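Local structure of beta-N-acetylhexosaminidase (5BU9) at residues Val202-Thr208 with Ala233-Ile238; Met229-Ala233 with Pro243-Ser247; Ser252-Arg256 with Ala291-Ile295. The protein probably hydrolyses terminal non-reducing N-acetyl-D-hexosamine residues of N-acetyl-beta-D-hexosaminides, as a glycoside hydrolase of family 3. All coordinates share one frame; numbering follows the deposited sequence.

Contact 1. Residues Val202-Thr208 with Ala233-Ile238; sequences VVDDVTT and AVYSQI
Asp204 crosses the Tyr235 ring at a slant, its carboxylate plane turned 35° from that of the ring. Asp204 CB starts against Tyr235 CD2 (3.7 Å), and Asp204 CG passes the same ring carbon. With CG anti to the backbone N (chi1 170°), the carboxylate lies over the chain that follows: Asp204 OD1 takes Val206 N at 2.8 Å nearly along its C-O direction and Thr207 N at 2.7 Å through its syn lone pair. Asp204 OD2 receives the hydroxyl of Thr207 and lies 3.6 Å from Tyr235 CE2. Thr207 CB touches the ring edge in plane, 3.9 Å from Tyr235 CD2, while Tyr235 OH bonds Gly188 O. A leucine in place of Asp204 would probably leave the amides of Val206 and Thr207 without their acceptor and set the turn free to shift. Backbone bonds Val234 N to Val202 O, Asp204 N to Val234 O (2.7 Å) and Ser236 N to Asp204 O join the two segments. A water bonded to Asp204 O and Thr207 O accepts from Gln237 N, its oxygen 2.9 Å from Gln237 N. This is a short parallel strand pair ending in an Asx turn, built from loops of the TIM-barrel domain.

Contact 2. Residues Met229-Ala233 with Pro243-Ser247; sequences MTSTA and PAAFS
A chi1 of 54° puts Thr230 OG1 between its own backbone N and carbonyl carbon, where it meets the methyl of Ala245, OG1 to CB 3.6 Å. Thr232 has nearly the same torsion (chi1 56°), which carries its CG2 anti to the carbonyl carbon and up to that methyl, 4.0 Å from Ala245 CB. The Ala245 methyl thus points at a group made of the Thr230 hydroxyl, the Thr232 methyl and Ser231 O. Ala244 CB presses on the same carbonyl, 3.3 Å from Ser231 O, and Pro243 CB lies alongside Thr232 O, which also accepts from Gln275. A backbone hydrogen bond from Ala244 N to Ala233 O, 2.9 Å, links the two segments, fairly straight at the hydrogen (159°), with the donor tilted out of the carbonyl plane. Water 2 closes the other end: it lies 2.7 Å from Thr230 OG1 and donates to Ala245 O (3.0 Å). Within residues 229-233, Ser231 OG accepts from Ala233 N in an ST turn that bends the chain as it leaves strand 227-230; the same oxygen also bonds Tyr235 OH. Residues 244-246 form a 3-10 turn leading to Ser247, the N-cap of helix 248-258, whose OG meets Ile250 N. The chemistry is mostly backbone oxygens against small methyls, with a backbone N-H...O hydrogen bond and a bridging water. It implies a buried, close-fitting join in which the backbone oxygens of one segment are packed against the small methyls of the other.

Contact 3. Residues Ser252-Arg256 with Ala291-Ile295; sequences SDLLR and AGTDI
The guanidinium of Arg256 is met at its edge: Gly292 O and Asp294 OD2 both lie near its plane and both bond its NH2. The bond from Arg256 NH2 to Gly292 O is 2.9 Å and nearly straight (169°), with the nitrogen lying almost on the extension of the carbonyl bond. The salt bridge from the same NH2 reaches Asp294 OD2 on its syn side, modelled at 2.5 Å, a distance too short to be taken at face value. Carboxylate and guanidinium planes stand 52° apart, and a single nitrogen serves both acceptors; the salt bridge is not a bidentate, coplanar pairing. Arg256 gets there by a chain extended from CG to NE, while Asp294 comes from the opposite direction. Both charges have further partners: Arg256 NH1 bonds Gly263 O, Asp294 OD2 takes Val265 N, and Asp294 OD1 forms a salt bridge with Arg332. This second cation probably helps hold the carboxylate ionised. In the TIM barrel, helix 248-258 lies in the beta-alpha-beta crossover between the parallel strands 227-230 and 264-267, and residues 291-295 connect the next helix, 281-291, to strand 296-298. Gly292 ends that helix in a Schellman motif, with a positive phi of 125°. A side chain there would be jammed against the preceding carbonyl oxygen and would also run into Ser252 OG. Ser252 OG donates to Ala291 O at 2.9 Å, tilted out of the carbonyl plane, and lies 3.8 Å from Gly292 CA.

Contacts 1 and 2 share Ala233, and their centres are about 10 Å apart. They interlock where Tyr235 CE1 rests on Ala244 CB (3.7 Å) and where Val234 CG2 packs on Pro243 N (3.7 Å). Contact 2 lies at the C-terminal end of strand 227-230; contact 1 pairs the chain beyond it with the loop after strand 180-186. In TIM barrels this is the side where the active site normally lies, as is probably so here. Contact 3 is about 10 Å from contact 2, centre to centre, and joins it through Ala291 CB, 3.5 Å from Phe246 C. From contact 1 it is about 17 Å away, yet Ile238 CG2 still touches Leu254 CD2 at 4.2 Å. Helix 248-258, entered from contact 2, carries the chain into contact 3.

Contact 1. Residues Val202-Thr208 with Ala233-Ile238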
ATOM      1  N   VAL A 202     -18.322   2.586  -6.896  1.00 27.93           N
ATOM      2  CA  VAL A 202     -17.430   2.958  -7.986  1.00 22.48           C
ATOM      3  C   VAL A 202     -17.115   1.759  -8.842  1.00 34.43           C
ATOM      4  O   VAL A 202     -16.578   0.748  -8.373  1.00 27.74           O
ATOM      5  CB  VAL A 202     -16.141   3.570  -7.498  1.00 30.23           C
ATOM      6  CG1 VAL A 202     -15.247   3.813  -8.708  1.00 24.05           C
ATOM      7  CG2 VAL A 202     -16.407   4.855  -6.776  1.00 28.83           C
ATOM      8  N   VAL A 203     -17.489   1.873 -10.103  1.00 29.28           N
ATOM      9  CA  VAL A 203     -17.355   0.788 -11.065  1.00 24.03           C
ATOM     10  C   VAL A 203     -16.486   1.287 -12.205  1.00 35.42           C
ATOM     11  O   VAL A 203     -16.768   2.345 -12.785  1.00 30.04           O
ATOM     12  CB  VAL A 203     -18.718   0.305 -11.622  1.00 25.72           C
ATOM     13  CG1 VAL A 203     -18.475  -0.692 -12.816  1.00 26.62           C
ATOM     14  CG2 VAL A 203     -19.524  -0.347 -10.542  1.00 25.32           C
ATOM     15  N   ASP A 204     -15.423   0.545 -12.499  1.00 35.05           N
ATOM     16  CA  ASP A 204     -14.628   0.726 -13.716  1.00 30.98           C
ATOM     17  C   ASP A 204     -15.249  -0.209 -14.759  1.00 35.62           C
ATOM     18  O   ASP A 204     -15.297  -1.428 -14.552  1.00 35.25           O
ATOM     19  CB  ASP A 204     -13.150   0.392 -13.450  1.00 33.60           C
ATOM     20  CG  ASP A 204     -12.300   0.316 -14.722  1.00 42.51           C
ATOM     21  OD1 ASP A 204     -12.738  -0.266 -15.731  1.00 39.87           O
ATOM     22  OD2 ASP A 204     -11.148   0.809 -14.705  1.00 36.82           O
ATOM     23  N   ASP A 205     -15.711   0.351 -15.876  1.00 29.34           N
ATOM     24  CA  ASP A 205     -16.358  -0.439 -16.924  1.00 42.91           C
ATOM     25  C   ASP A 205     -15.492  -0.696 -18.173  1.00 40.67           C
ATOM     26  O   ASP A 205     -16.023  -1.157 -19.172  1.00 43.69           O
ATOM     27  CB  ASP A 205     -17.678   0.231 -17.363  1.00 34.17           C
ATOM     28  CG  ASP A 205     -17.484   1.586 -18.028  1.00 73.76           C
ATOM     29  OD1 ASP A 205     -16.378   2.170 -17.933  1.00 57.16           O
ATOM     30  OD2 ASP A 205     -18.461   2.076 -18.643  1.00 86.63           O
ATOM     31  N   VAL A 206     -14.192  -0.393 -18.127  1.00 36.20           N
ATOM     32  CA  VAL A 206     -13.349  -0.470 -19.339  1.00 34.55           C
ATOM     33  C   VAL A 206     -12.056  -1.250 -19.144  1.00 44.16           C
ATOM     34  O   VAL A 206     -11.527  -1.787 -20.108  1.00 56.96           O
ATOM     35  CB  VAL A 206     -13.005   0.933 -19.859  1.00 48.24           C
ATOM     36  CG1 VAL A 206     -14.223   1.578 -20.488  1.00 42.71           C
ATOM     37  CG2 VAL A 206     -12.470   1.787 -18.707  1.00 30.86           C
ATOM     38  N   THR A 207     -11.536  -1.296 -17.913  1.00 30.36           N
ATOM     39  CA  THR A 207     -10.267  -1.985 -17.638  1.00 31.60           C
ATOM     40  C   THR A 207     -10.473  -3.495 -17.642  1.00 39.06           C
ATOM     41  O   THR A 207     -11.207  -4.009 -16.786  1.00 30.08           O
ATOM     42  CB  THR A 207      -9.655  -1.534 -16.258  1.00 28.80           C
ATOM     43  OG1 THR A 207      -9.426  -0.114 -16.252  1.00 39.20           O
ATOM     44  CG2 THR A 207      -8.363  -2.285 -15.939  1.00 28.98           C
ATOM     45  N   THR A 208      -9.836  -4.183 -18.604  1.00 43.68           N
ATOM     46  CA  THR A 208      -9.781  -5.657 -18.676  1.00 35.91           C
ATOM     47  C   THR A 208      -8.441  -6.176 -18.152  1.00 32.26           C
ATOM     48  O   THR A 208      -7.563  -5.386 -17.816  1.00 41.60           O
ATOM     49  CB  THR A 208      -9.944  -6.190 -20.111  1.00 39.17           C
ATOM     50  OG1 THR A 208      -8.721  -5.978 -20.823  1.00 38.10           O
ATOM     51  CG2 THR A 208     -11.088  -5.468 -20.846  1.00 33.85           C
ATOM     52  N   ALA A 233     -12.071  -0.355  -6.245  1.00 27.80           N
ATOM     53  CA  ALA A 233     -13.052  -0.186  -7.316  1.00 27.32           C
ATOM     54  C   ALA A 233     -13.630  -1.535  -7.745  1.00 36.37           C
ATOM     55  O   ALA A 233     -12.998  -2.570  -7.557  1.00 29.34           O
ATOM     56  CB  ALA A 233     -12.406   0.521  -8.515  1.00 22.38           C
ATOM     57  N   VAL A 234     -14.829  -1.525  -8.320  1.00 24.24           N
ATOM     58  CA  VAL A 234     -15.401  -2.750  -8.878  1.00 26.01           C
ATOM     59  C   VAL A 234     -15.086  -2.765 -10.363  1.00 31.19           C
ATOM     60  O   VAL A 234     -15.364  -1.788 -11.054  1.00 35.97           O
ATOM     61  CB  VAL A 234     -16.906  -2.841  -8.635  1.00 23.66           C
ATOM     62  CG1 VAL A 234     -17.410  -4.072  -9.290  1.00 22.95           C
ATOM     63  CG2 VAL A 234     -17.209  -2.902  -7.124  1.00 23.20           C
ATOM     64  N   TYR A 235     -14.472  -3.843 -10.848  1.00 35.57           N
ATOM     65  CA  TYR A 235     -14.026  -3.915 -12.253  1.00 29.13           C
ATOM     66  C   TYR A 235     -14.967  -4.807 -13.066  1.00 30.56           C
ATOM     67  O   TYR A 235     -14.808  -6.014 -13.072  1.00 35.88           O
ATOM     68  CB  TYR A 235     -12.565  -4.437 -12.356  1.00 25.09           C
ATOM     69  CG  TYR A 235     -11.598  -3.411 -11.812  1.00 28.95           C
ATOM     70  CD1 TYR A 235     -11.401  -3.272 -10.436  1.00 23.80           C
ATOM     71  CD2 TYR A 235     -10.950  -2.512 -12.670  1.00 30.94           C
ATOM     72  CE1 TYR A 235     -10.562  -2.257  -9.916  1.00 27.56           C
ATOM     73  CE2 TYR A 235     -10.105  -1.500 -12.163  1.00 27.43           C
ATOM     74  CZ  TYR A 235      -9.911  -1.391 -10.787  1.00 26.72           C
ATOM     75  OH  TYR A 235      -9.072  -0.435 -10.294  1.00 29.63           O
ATOM     76  N   SER A 236     -15.923  -4.186 -13.753  1.00 28.10           N
ATOM     77  CA  SER A 236     -16.919  -4.867 -14.577  1.00 26.62           C
ATOM     78  C   SER A 236     -16.363  -5.950 -15.490  1.00 28.01           C
ATOM     79  O   SER A 236     -16.968  -7.013 -15.638  1.00 38.91           O
ATOM     80  CB  SER A 236     -17.641  -3.857 -15.455  1.00 43.87           C
ATOM     81  OG  SER A 236     -18.589  -3.145 -14.723  1.00 35.11           O
ATOM     82  N   GLN A 237     -15.216  -5.683 -16.103  1.00 30.87           N
ATOM     83  CA  GLN A 237     -14.703  -6.572 -17.163  1.00 29.74           C
ATOM     84  C   GLN A 237     -13.744  -7.631 -16.645  1.00 39.87           C
ATOM     85  O   GLN A 237     -13.174  -8.387 -17.441  1.00 42.18           O
ATOM     86  CB  GLN A 237     -13.966  -5.765 -18.247  1.00 37.59           C
ATOM     87  CG  GLN A 237     -14.696  -4.507 -18.700  1.00 42.05           C
ATOM     88  CD  GLN A 237     -16.042  -4.828 -19.294  1.00 48.70           C
ATOM     89  OE1 GLN A 237     -16.186  -5.809 -20.025  1.00 51.16           O
ATOM     90  NE2 GLN A 237     -17.049  -4.024 -18.962  1.00 48.52           N
ATOM     91  N   ILE A 238     -13.516  -7.649 -15.332  1.00 32.60           N
ATOM     92  CA  ILE A 238     -12.606  -8.622 -14.719  1.00 36.21           C
ATOM     93  C   ILE A 238     -13.381  -9.384 -13.671  1.00 34.06           C
ATOM     94  O   ILE A 238     -13.523 -10.596 -13.768  1.00 37.53           O
ATOM     95  CB  ILE A 238     -11.340  -7.961 -14.105  1.00 39.20           C
ATOM     96  CG1 ILE A 238     -10.613  -7.092 -15.136  1.00 32.33           C
ATOM     97  CG2 ILE A 238     -10.389  -9.036 -13.608  1.00 34.78           C
ATOM     98  CD1 ILE A 238      -9.509  -6.218 -14.538  1.00 33.63           C
TER
HETATM   99  O   HOH W   1     -13.580  -3.386 -15.661  1.00 32.98           O

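Contact 2. Residues Met229-Ala233 with Pro243-Ser247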
HETATM    1  N   MSE A 229      -0.172  -3.007  -4.148  1.00 30.67           N
HETATM    2  CA  MSE A 229      -1.423  -2.538  -3.535  1.00 33.13           C
HETATM    3  C   MSE A 229      -2.622  -2.689  -4.481  1.00 28.93           C
HETATM    4  O   MSE A 229      -2.537  -2.390  -5.673  1.00 32.32           O
HETATM    5  CB  MSE A 229      -1.306  -1.077  -3.079  1.00 24.20           C
HETATM    6  CG  MSE A 229      -2.610  -0.515  -2.572  1.00 30.99           C
HETATM    7 SE   MSE A 229      -2.475   1.357  -2.037  0.70 36.21          SE
HETATM    8  CE  MSE A 229      -1.478   1.132  -0.430  1.00 24.65           C
ATOM      9  N   THR A 230      -3.735  -3.164  -3.941  1.00 30.56           N
ATOM     10  CA  THR A 230      -4.967  -3.352  -4.699  1.00 26.86           C
ATOM     11  C   THR A 230      -5.930  -2.160  -4.518  1.00 35.59           C
ATOM     12  O   THR A 230      -5.967  -1.524  -3.452  1.00 36.51           O
ATOM     13  CB  THR A 230      -5.689  -4.637  -4.261  1.00 36.26           C
ATOM     14  OG1 THR A 230      -5.871  -4.574  -2.841  1.00 25.96           O
ATOM     15  CG2 THR A 230      -4.873  -5.927  -4.644  1.00 24.62           C
ATOM     16  N   SER A 231      -6.672  -1.883  -5.593  1.00 26.61           N
ATOM     17  CA  SER A 231      -7.814  -0.976  -5.692  1.00 33.01           C
ATOM     18  C   SER A 231      -9.076  -1.507  -5.000  1.00 29.69           C
ATOM     19  O   SER A 231      -9.249  -2.721  -4.907  1.00 34.38           O
ATOM     20  CB  SER A 231      -8.117  -0.781  -7.178  1.00 25.86           C
ATOM     21  OG  SER A 231      -9.307  -0.094  -7.427  1.00 40.28           O
ATOM     22  N   THR A 232      -9.981  -0.615  -4.571  1.00 26.50           N
ATOM     23  CA  THR A 232     -11.270  -1.086  -4.058  1.00 23.54           C
ATOM     24  C   THR A 232     -12.397  -0.864  -5.065  1.00 34.40           C
ATOM     25  O   THR A 232     -13.538  -1.167  -4.781  1.00 25.08           O
ATOM     26  CB  THR A 232     -11.680  -0.424  -2.746  1.00 31.19           C
ATOM     27  OG1 THR A 232     -11.682   0.979  -2.923  1.00 25.10           O
ATOM     28  CG2 THR A 232     -10.733  -0.805  -1.603  1.00 26.24           C
ATOM     29  N   ALA A 233     -12.071  -0.355  -6.245  1.00 27.80           N
ATOM     30  CA  ALA A 233     -13.052  -0.186  -7.316  1.00 27.32           C
ATOM     31  C   ALA A 233     -13.630  -1.535  -7.745  1.00 36.37           C
ATOM     32  O   ALA A 233     -12.998  -2.570  -7.557  1.00 29.34           O
ATOM     33  CB  ALA A 233     -12.406   0.521  -8.515  1.00 22.38           C
ATOM     34  N   PRO A 243     -15.639  -5.388  -4.896  1.00 29.77           N
ATOM     35  CA  PRO A 243     -14.449  -4.535  -4.892  1.00 25.40           C
ATOM     36  C   PRO A 243     -13.173  -5.344  -5.167  1.00 34.97           C
ATOM     37  O   PRO A 243     -13.020  -6.399  -4.533  1.00 32.99           O
ATOM     38  CB  PRO A 243     -14.433  -3.973  -3.464  1.00 24.37           C
ATOM     39  CG  PRO A 243     -15.873  -3.922  -3.082  1.00 26.51           C
ATOM     40  CD  PRO A 243     -16.478  -5.183  -3.701  1.00 25.95           C
ATOM     41  N   ALA A 244     -12.266  -4.862  -6.026  1.00 27.23           N
ATOM     42  CA  ALA A 244     -11.087  -5.665  -6.434  1.00 24.99           C
ATOM     43  C   ALA A 244     -10.352  -6.209  -5.226  1.00 22.59           C
ATOM     44  O   ALA A 244      -9.958  -7.353  -5.230  1.00 29.47           O
ATOM     45  CB  ALA A 244     -10.115  -4.835  -7.318  1.00 21.19           C
ATOM     46  N   ALA A 245     -10.192  -5.376  -4.186  1.00 23.87           N
ATOM     47  CA  ALA A 245      -9.443  -5.745  -2.985  1.00 24.91           C
ATOM     48  C   ALA A 245     -10.050  -6.956  -2.257  1.00 34.40           C
ATOM     49  O   ALA A 245      -9.359  -7.624  -1.477  1.00 24.70           O
ATOM     50  CB  ALA A 245      -9.331  -4.555  -2.017  1.00 27.69           C
ATOM     51  N   PHE A 246     -11.321  -7.228  -2.532  1.00 22.83           N
ATOM     52  CA  PHE A 246     -12.058  -8.335  -1.926  1.00 33.44           C
ATOM     53  C   PHE A 246     -12.273  -9.455  -2.929  1.00 34.24           C
ATOM     54  O   PHE A 246     -13.002 -10.395  -2.651  1.00 31.51           O
ATOM     55  CB  PHE A 246     -13.455  -7.899  -1.419  1.00 26.09           C
ATOM     56  CG  PHE A 246     -13.437  -6.771  -0.379  1.00 25.88           C
ATOM     57  CD1 PHE A 246     -12.282  -6.444   0.313  1.00 22.04           C
ATOM     58  CD2 PHE A 246     -14.607  -6.078  -0.080  1.00 21.53           C
ATOM     59  CE1 PHE A 246     -12.280  -5.424   1.257  1.00 28.74           C
ATOM     60  CE2 PHE A 246     -14.609  -5.039   0.860  1.00 26.99           C
ATOM     61  CZ  PHE A 246     -13.446  -4.718   1.523  1.00 23.51           C
ATOM     62  N   SER A 247     -11.679  -9.348  -4.112  1.00 29.25           N
ATOM     63  CA  SER A 247     -11.928 -10.359  -5.138  1.00 33.16           C
ATOM     64  C   SER A 247     -10.862 -11.456  -5.147  1.00 35.88           C
ATOM     65  O   SER A 247      -9.703 -11.205  -5.505  1.00 34.16           O
ATOM     66  CB  SER A 247     -12.005  -9.697  -6.511  1.00 32.64           C
ATOM     67  OG  SER A 247     -11.994 -10.668  -7.526  1.00 36.33           O
TER
HETATM   68  O   HOH W   2      -6.505  -6.901  -1.721  1.00 31.45           O

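Contact 3. Residues Ser252-Arg256 with Ala291-Ile295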
ATOM      1  N   SER A 252      -5.879 -13.257  -6.239  1.00 33.62           N
ATOM      2  CA  SER A 252      -5.208 -14.537  -6.260  1.00 37.69           C
ATOM      3  C   SER A 252      -5.093 -15.137  -7.662  1.00 42.59           C
ATOM      4  O   SER A 252      -4.008 -15.541  -8.034  1.00 44.44           O
ATOM      5  CB  SER A 252      -5.910 -15.521  -5.317  1.00 33.45           C
ATOM      6  OG  SER A 252      -5.544 -15.242  -3.978  1.00 34.03           O
ATOM      7  N   ASP A 253      -6.175 -15.213  -8.440  1.00 31.77           N
ATOM      8  CA  ASP A 253      -6.068 -15.841  -9.768  1.00 41.49           C
ATOM      9  C   ASP A 253      -5.310 -14.943 -10.754  1.00 34.10           C
ATOM     10  O   ASP A 253      -4.457 -15.421 -11.434  1.00 40.83           O
ATOM     11  CB  ASP A 253      -7.445 -16.213 -10.358  1.00 36.72           C
ATOM     12  CG  ASP A 253      -8.270 -17.122  -9.421  1.00 84.75           C
ATOM     13  OD1 ASP A 253      -7.722 -17.631  -8.412  1.00 77.37           O
ATOM     14  OD2 ASP A 253      -9.478 -17.329  -9.693  1.00 77.46           O
ATOM     15  N   LEU A 254      -5.602 -13.645 -10.809  1.00 33.55           N
ATOM     16  CA  LEU A 254      -4.953 -12.781 -11.790  1.00 42.70           C
ATOM     17  C   LEU A 254      -3.551 -12.351 -11.338  1.00 40.14           C
ATOM     18  O   LEU A 254      -2.546 -12.661 -11.988  1.00 37.86           O
ATOM     19  CB  LEU A 254      -5.816 -11.541 -12.070  1.00 31.67           C
ATOM     20  CG  LEU A 254      -5.276 -10.556 -13.131  1.00 35.12           C
ATOM     21  CD1 LEU A 254      -4.964 -11.254 -14.465  1.00 35.75           C
ATOM     22  CD2 LEU A 254      -6.169  -9.347 -13.345  1.00 31.94           C
ATOM     23  N   LEU A 255      -3.499 -11.632 -10.224  1.00 36.25           N
ATOM     24  CA  LEU A 255      -2.266 -11.050  -9.679  1.00 36.61           C
ATOM     25  C   LEU A 255      -1.250 -12.128  -9.289  1.00 66.57           C
ATOM     26  O   LEU A 255      -0.154 -12.150  -9.825  1.00 33.85           O
ATOM     27  CB  LEU A 255      -2.580 -10.170  -8.459  1.00 28.87           C
ATOM     28  CG  LEU A 255      -1.360  -9.520  -7.807  1.00 52.04           C
ATOM     29  CD1 LEU A 255      -0.539  -8.738  -8.831  1.00 28.49           C
ATOM     30  CD2 LEU A 255      -1.805  -8.610  -6.680  1.00 30.49           C
ATOM     31  N   ARG A 256      -1.606 -13.025  -8.368  1.00 28.41           N
ATOM     32  CA  ARG A 256      -0.679 -14.074  -7.967  1.00 32.32           C
ATOM     33  C   ARG A 256      -0.566 -15.210  -9.003  1.00 35.73           C
ATOM     34  O   ARG A 256       0.511 -15.786  -9.179  1.00 42.49           O
ATOM     35  CB  ARG A 256      -1.065 -14.679  -6.618  1.00 36.84           C
ATOM     36  CG  ARG A 256      -1.023 -13.736  -5.444  1.00 40.03           C
ATOM     37  CD  ARG A 256      -1.034 -14.533  -4.132  1.00 34.25           C
ATOM     38  NE  ARG A 256      -1.236 -13.641  -2.992  1.00 47.52           N
ATOM     39  CZ  ARG A 256      -0.257 -12.960  -2.411  1.00 46.62           C
ATOM     40  NH1 ARG A 256       0.980 -13.082  -2.857  1.00 37.96           N
ATOM     41  NH2 ARG A 256      -0.509 -12.167  -1.381  1.00 43.49           N
ATOM     42  N   ALA A 291      -9.414 -12.937   0.035  1.00 30.48           N
ATOM     43  CA  ALA A 291      -9.086 -12.704  -1.386  1.00 32.26           C
ATOM     44  C   ALA A 291      -7.611 -12.967  -1.707  1.00 44.19           C
ATOM     45  O   ALA A 291      -7.256 -13.218  -2.860  1.00 34.10           O
ATOM     46  CB  ALA A 291      -9.450 -11.267  -1.796  1.00 31.41           C
ATOM     47  N   GLY A 292      -6.752 -12.873  -0.696  1.00 30.01           N
ATOM     48  CA  GLY A 292      -5.335 -13.176  -0.855  1.00 28.58           C
ATOM     49  C   GLY A 292      -4.486 -11.995  -0.391  1.00 43.06           C
ATOM     50  O   GLY A 292      -3.326 -11.904  -0.738  1.00 39.11           O
ATOM     51  N   THR A 293      -5.083 -11.067   0.359  1.00 27.70           N
ATOM     52  CA  THR A 293      -4.372  -9.926   0.922  1.00 26.68           C
ATOM     53  C   THR A 293      -3.436 -10.307   2.073  1.00 38.63           C
ATOM     54  O   THR A 293      -3.817 -11.084   2.956  1.00 31.44           O
ATOM     55  CB  THR A 293      -5.360  -8.909   1.476  1.00 32.02           C
ATOM     56  OG1 THR A 293      -6.150  -8.399   0.406  1.00 29.08           O
ATOM     57  CG2 THR A 293      -4.636  -7.770   2.176  1.00 33.97           C
ATOM     58  N   ASP A 294      -2.238  -9.737   2.103  1.00 27.45           N
ATOM     59  CA  ASP A 294      -1.324  -9.934   3.254  1.00 32.59           C
ATOM     60  C   ASP A 294      -1.291  -8.771   4.245  1.00 31.76           C
ATOM     61  O   ASP A 294      -1.059  -8.953   5.444  1.00 37.81           O
ATOM     62  CB  ASP A 294       0.083 -10.208   2.736  1.00 39.11           C
ATOM     63  CG  ASP A 294       0.084 -11.256   1.609  1.00 53.39           C
ATOM     64  OD1 ASP A 294      -0.470 -12.376   1.797  1.00 54.18           O
ATOM     65  OD2 ASP A 294       0.589 -10.940   0.516  1.00 61.02           O
ATOM     66  N   ILE A 295      -1.542  -7.560   3.776  1.00 27.56           N
ATOM     67  CA  ILE A 295      -1.577  -6.447   4.727  1.00 32.18           C
ATOM     68  C   ILE A 295      -2.815  -5.565   4.498  1.00 33.01           C
ATOM     69  O   ILE A 295      -3.032  -5.044   3.402  1.00 33.31           O
ATOM     70  CB  ILE A 295      -0.268  -5.604   4.664  1.00 34.35           C
ATOM     71  CG1 ILE A 295       0.952  -6.432   5.095  1.00 33.03           C
ATOM     72  CG2 ILE A 295      -0.420  -4.307   5.504  1.00 29.31           C
ATOM     73  CD1 ILE A 295       2.323  -5.665   4.973  1.00 30.97           C
TER